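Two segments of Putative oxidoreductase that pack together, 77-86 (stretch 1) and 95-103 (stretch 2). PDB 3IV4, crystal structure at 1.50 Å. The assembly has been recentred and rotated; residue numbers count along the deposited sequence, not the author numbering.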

# COMPACT_ATOMS: atom_id res chain seq x y z
N ASN A 77 -6.97 -9.55 -8.76
CA ASN A 77 -7.40 -9.36 -10.14
C ASN A 77 -7.46 -7.91 -10.63
O ASN A 77 -8.27 -7.55 -11.49
CB ASN A 77 -8.71 -10.09 -10.44
CG ASN A 77 -8.82 -10.47 -11.89
OD1 ASN A 77 -7.80 -10.64 -12.58
ND2 ASN A 77 -10.04 -10.56 -12.39
N VAL A 78 -6.57 -7.08 -10.08
CA VAL A 78 -6.43 -5.70 -10.48
C VAL A 78 -5.11 -5.55 -11.23
O VAL A 78 -4.04 -5.83 -10.67
CB VAL A 78 -6.49 -4.75 -9.27
CG1 VAL A 78 -6.25 -3.32 -9.70
CG2 VAL A 78 -7.87 -4.86 -8.58
N LYS A 79 -5.16 -5.12 -12.49
CA LYS A 79 -3.93 -5.04 -13.27
C LYS A 79 -2.97 -4.01 -12.66
O LYS A 79 -3.38 -3.01 -12.07
CB LYS A 79 -4.19 -4.76 -14.75
CG LYS A 79 -4.86 -5.93 -15.49
CD LYS A 79 -3.94 -7.12 -15.76
CE LYS A 79 -4.74 -8.36 -16.14
NZ LYS A 79 -5.50 -8.87 -14.94
N HIS A 80 -1.70 -4.33 -12.78
CA HIS A 80 -0.66 -3.57 -12.14
C HIS A 80 -0.63 -2.09 -12.55
O HIS A 80 -0.70 -1.76 -13.73
CB HIS A 80 0.69 -4.19 -12.45
CG HIS A 80 1.82 -3.34 -11.99
ND1 HIS A 80 2.17 -3.26 -10.66
CD2 HIS A 80 2.64 -2.49 -12.65
CE1 HIS A 80 3.18 -2.42 -10.52
NE2 HIS A 80 3.48 -1.93 -11.71
N GLU A 81 -0.51 -1.20 -11.55
CA GLU A 81 -0.18 0.21 -11.78
C GLU A 81 0.83 0.57 -10.71
O GLU A 81 0.95 -0.12 -9.70
CB GLU A 81 -1.38 1.14 -11.61
CG GLU A 81 -2.58 0.82 -12.49
CD GLU A 81 -2.42 1.28 -13.93
OE1 GLU A 81 -1.43 1.96 -14.28
OE2 GLU A 81 -3.33 0.95 -14.71
N SER A 82 1.52 1.69 -10.92
CA SER A 82 2.32 2.26 -9.86
C SER A 82 2.25 3.79 -9.94
O SER A 82 2.42 4.36 -11.03
CB SER A 82 3.75 1.75 -9.90
OG SER A 82 4.41 2.11 -8.71
N PRO A 83 1.98 4.46 -8.82
CA PRO A 83 1.69 3.90 -7.50
C PRO A 83 0.27 3.31 -7.48
O PRO A 83 -0.60 3.75 -8.21
CB PRO A 83 1.76 5.13 -6.60
CG PRO A 83 1.32 6.25 -7.45
CD PRO A 83 1.86 5.93 -8.82
N GLN A 84 0.05 2.35 -6.58
CA GLN A 84 -1.25 1.69 -6.50
C GLN A 84 -1.46 1.27 -5.07
O GLN A 84 -0.60 0.61 -4.49
CB GLN A 84 -1.27 0.49 -7.44
CG GLN A 84 -2.63 -0.18 -7.56
CD GLN A 84 -2.59 -1.26 -8.65
OE1 GLN A 84 -1.68 -2.10 -8.67
NE2 GLN A 84 -3.55 -1.20 -9.57
N ALA A 85 -2.60 1.61 -4.49
CA ALA A 85 -2.82 1.30 -3.08
C ALA A 85 -4.01 0.38 -2.94
O ALA A 85 -4.97 0.47 -3.72
CB ALA A 85 -3.04 2.59 -2.28
N PHE A 86 -3.93 -0.52 -1.96
CA PHE A 86 -4.96 -1.52 -1.71
C PHE A 86 -5.31 -1.50 -0.24
O PHE A 86 -4.46 -1.23 0.61
CB PHE A 86 -4.42 -2.92 -2.02
CG PHE A 86 -4.14 -3.16 -3.45
CD1 PHE A 86 -5.13 -3.67 -4.28
CD2 PHE A 86 -2.88 -2.87 -4.01
CE1 PHE A 86 -4.89 -3.90 -5.63
CE2 PHE A 86 -2.63 -3.10 -5.35
CZ PHE A 86 -3.64 -3.61 -6.16
N TRP A 95 -10.87 -2.30 -1.57
CA TRP A 95 -10.67 -0.98 -2.20
C TRP A 95 -9.31 -0.95 -2.85
O TRP A 95 -8.34 -1.55 -2.34
CB TRP A 95 -10.76 0.11 -1.11
CG TRP A 95 -10.36 1.54 -1.45
CD1 TRP A 95 -11.20 2.59 -1.76
CD2 TRP A 95 -9.03 2.10 -1.40
NE1 TRP A 95 -10.47 3.75 -1.91
CE2 TRP A 95 -9.15 3.48 -1.67
CE3 TRP A 95 -7.76 1.57 -1.12
CZ2 TRP A 95 -8.04 4.32 -1.73
CZ3 TRP A 95 -6.67 2.41 -1.15
CH2 TRP A 95 -6.82 3.77 -1.45
N ASN A 96 -9.21 -0.23 -3.96
CA ASN A 96 -7.91 0.14 -4.51
C ASN A 96 -8.02 1.49 -5.22
O ASN A 96 -9.11 1.88 -5.67
CB ASN A 96 -7.39 -0.94 -5.46
CG ASN A 96 -8.16 -1.00 -6.76
OD1 ASN A 96 -7.88 -0.25 -7.68
ND2 ASN A 96 -9.12 -1.91 -6.85
N ARG A 97 -6.89 2.17 -5.34
CA ARG A 97 -6.78 3.38 -6.14
C ARG A 97 -5.38 3.46 -6.69
O ARG A 97 -4.45 2.83 -6.15
CB ARG A 97 -7.05 4.66 -5.33
CG ARG A 97 -8.51 4.93 -4.97
CD ARG A 97 -9.44 5.06 -6.18
NE ARG A 97 -10.77 5.52 -5.78
CZ ARG A 97 -11.73 4.72 -5.29
NH1 ARG A 97 -11.53 3.41 -5.17
NH2 ARG A 97 -12.90 5.25 -4.94
N ASP A 98 -5.19 4.24 -7.74
CA ASP A 98 -3.86 4.39 -8.29
C ASP A 98 -3.57 5.84 -8.64
O ASP A 98 -4.48 6.67 -8.66
CB ASP A 98 -3.64 3.47 -9.50
CG ASP A 98 -4.64 3.72 -10.59
OD1 ASP A 98 -4.51 4.73 -11.32
OD2 ASP A 98 -5.57 2.89 -10.75
N HIS A 99 -2.29 6.12 -8.87
CA HIS A 99 -1.82 7.47 -9.23
C HIS A 99 -2.35 8.53 -8.29
O HIS A 99 -2.36 8.31 -7.07
CB HIS A 99 -2.08 7.76 -10.72
CG HIS A 99 -1.41 6.79 -11.63
ND1 HIS A 99 -1.99 5.61 -12.02
CD2 HIS A 99 -0.19 6.82 -12.23
CE1 HIS A 99 -1.16 4.94 -12.79
NE2 HIS A 99 -0.06 5.66 -12.95
N GLY A 100 -2.78 9.68 -8.81
CA GLY A 100 -3.25 10.76 -7.96
C GLY A 100 -4.50 10.52 -7.14
O GLY A 100 -4.82 11.32 -6.25
N ASP A 101 -5.21 9.42 -7.41
CA ASP A 101 -6.36 9.05 -6.59
C ASP A 101 -5.97 8.47 -5.24
O ASP A 101 -6.84 8.22 -4.41
CB ASP A 101 -7.22 8.01 -7.30
CG ASP A 101 -8.23 8.61 -8.26
OD1 ASP A 101 -8.51 9.84 -8.23
OD2 ASP A 101 -8.76 7.80 -9.04
N ILE A 102 -4.67 8.26 -5.01
CA ILE A 102 -4.18 7.86 -3.69
C ILE A 102 -3.89 9.14 -2.91
O ILE A 102 -2.89 9.83 -3.16
CB ILE A 102 -2.88 7.02 -3.76
CG1 ILE A 102 -3.08 5.75 -4.61
CG2 ILE A 102 -2.41 6.60 -2.33
CD1 ILE A 102 -1.76 5.12 -5.09
N ASN A 103 -4.76 9.46 -1.96
CA ASN A 103 -4.55 10.65 -1.14
C ASN A 103 -5.21 10.41 0.21
O ASN A 103 -5.95 9.43 0.38
CB ASN A 103 -5.07 11.91 -1.85
CG ASN A 103 -6.48 11.75 -2.37
OD1 ASN A 103 -7.40 11.44 -1.61
ND2 ASN A 103 -6.65 11.93 -3.67
O HOH W 1 -5.75 0.71 -9.04

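Strands 84-86 and 95-98 run antiparallel, their axes 4.7 Å apart at closest approach. Ala85 and Arg97 form the hydrogen-bonded pair: Ala85 N donates to Arg97 O (2.8 Å) and Arg97 N to Ala85 O (3.0 Å). His99 N also donates to Pro83 O (3.0 Å), continuing the backbone hydrogen bonding between the stretches; proline, which lacks an amide hydrogen, can still supply this acceptor. Gln84 with Asp98 and Phe86 with Asn96 are non-hydrogen-bonded pairs, where CA-H...O contacts such as Gln84 CA to Arg97 O (3.4 Å) fill in.

Side chains alternate between the two faces. On the face of Ala85, the small methyl leaves room for larger neighbours: its CB lies 3.8 Å from Trp95 CZ3 and 3.9 Å from Ile102 CG1. Ile102 also reaches Pro83, CD1 to CB at 3.8 Å, so apolar groups bury one another here.

The face of Gln84, Asn96 and Asp98 is more polar. One water accepts from Gln84 NE2 (3.0 Å) and donates to Asn96 OD1 (2.7 Å) and Asp98 OD2 (2.8 Å), linking the strands. The amide of Gln84 suits a buried site because it can both donate and accept: NE2 also donates to Lys79 O (3.1 Å), while OE1 accepts a weak bond from Glu81 N (3.2 Å). Beside them, Phe86 CD1 packs against Asn96 CB (3.7 Å).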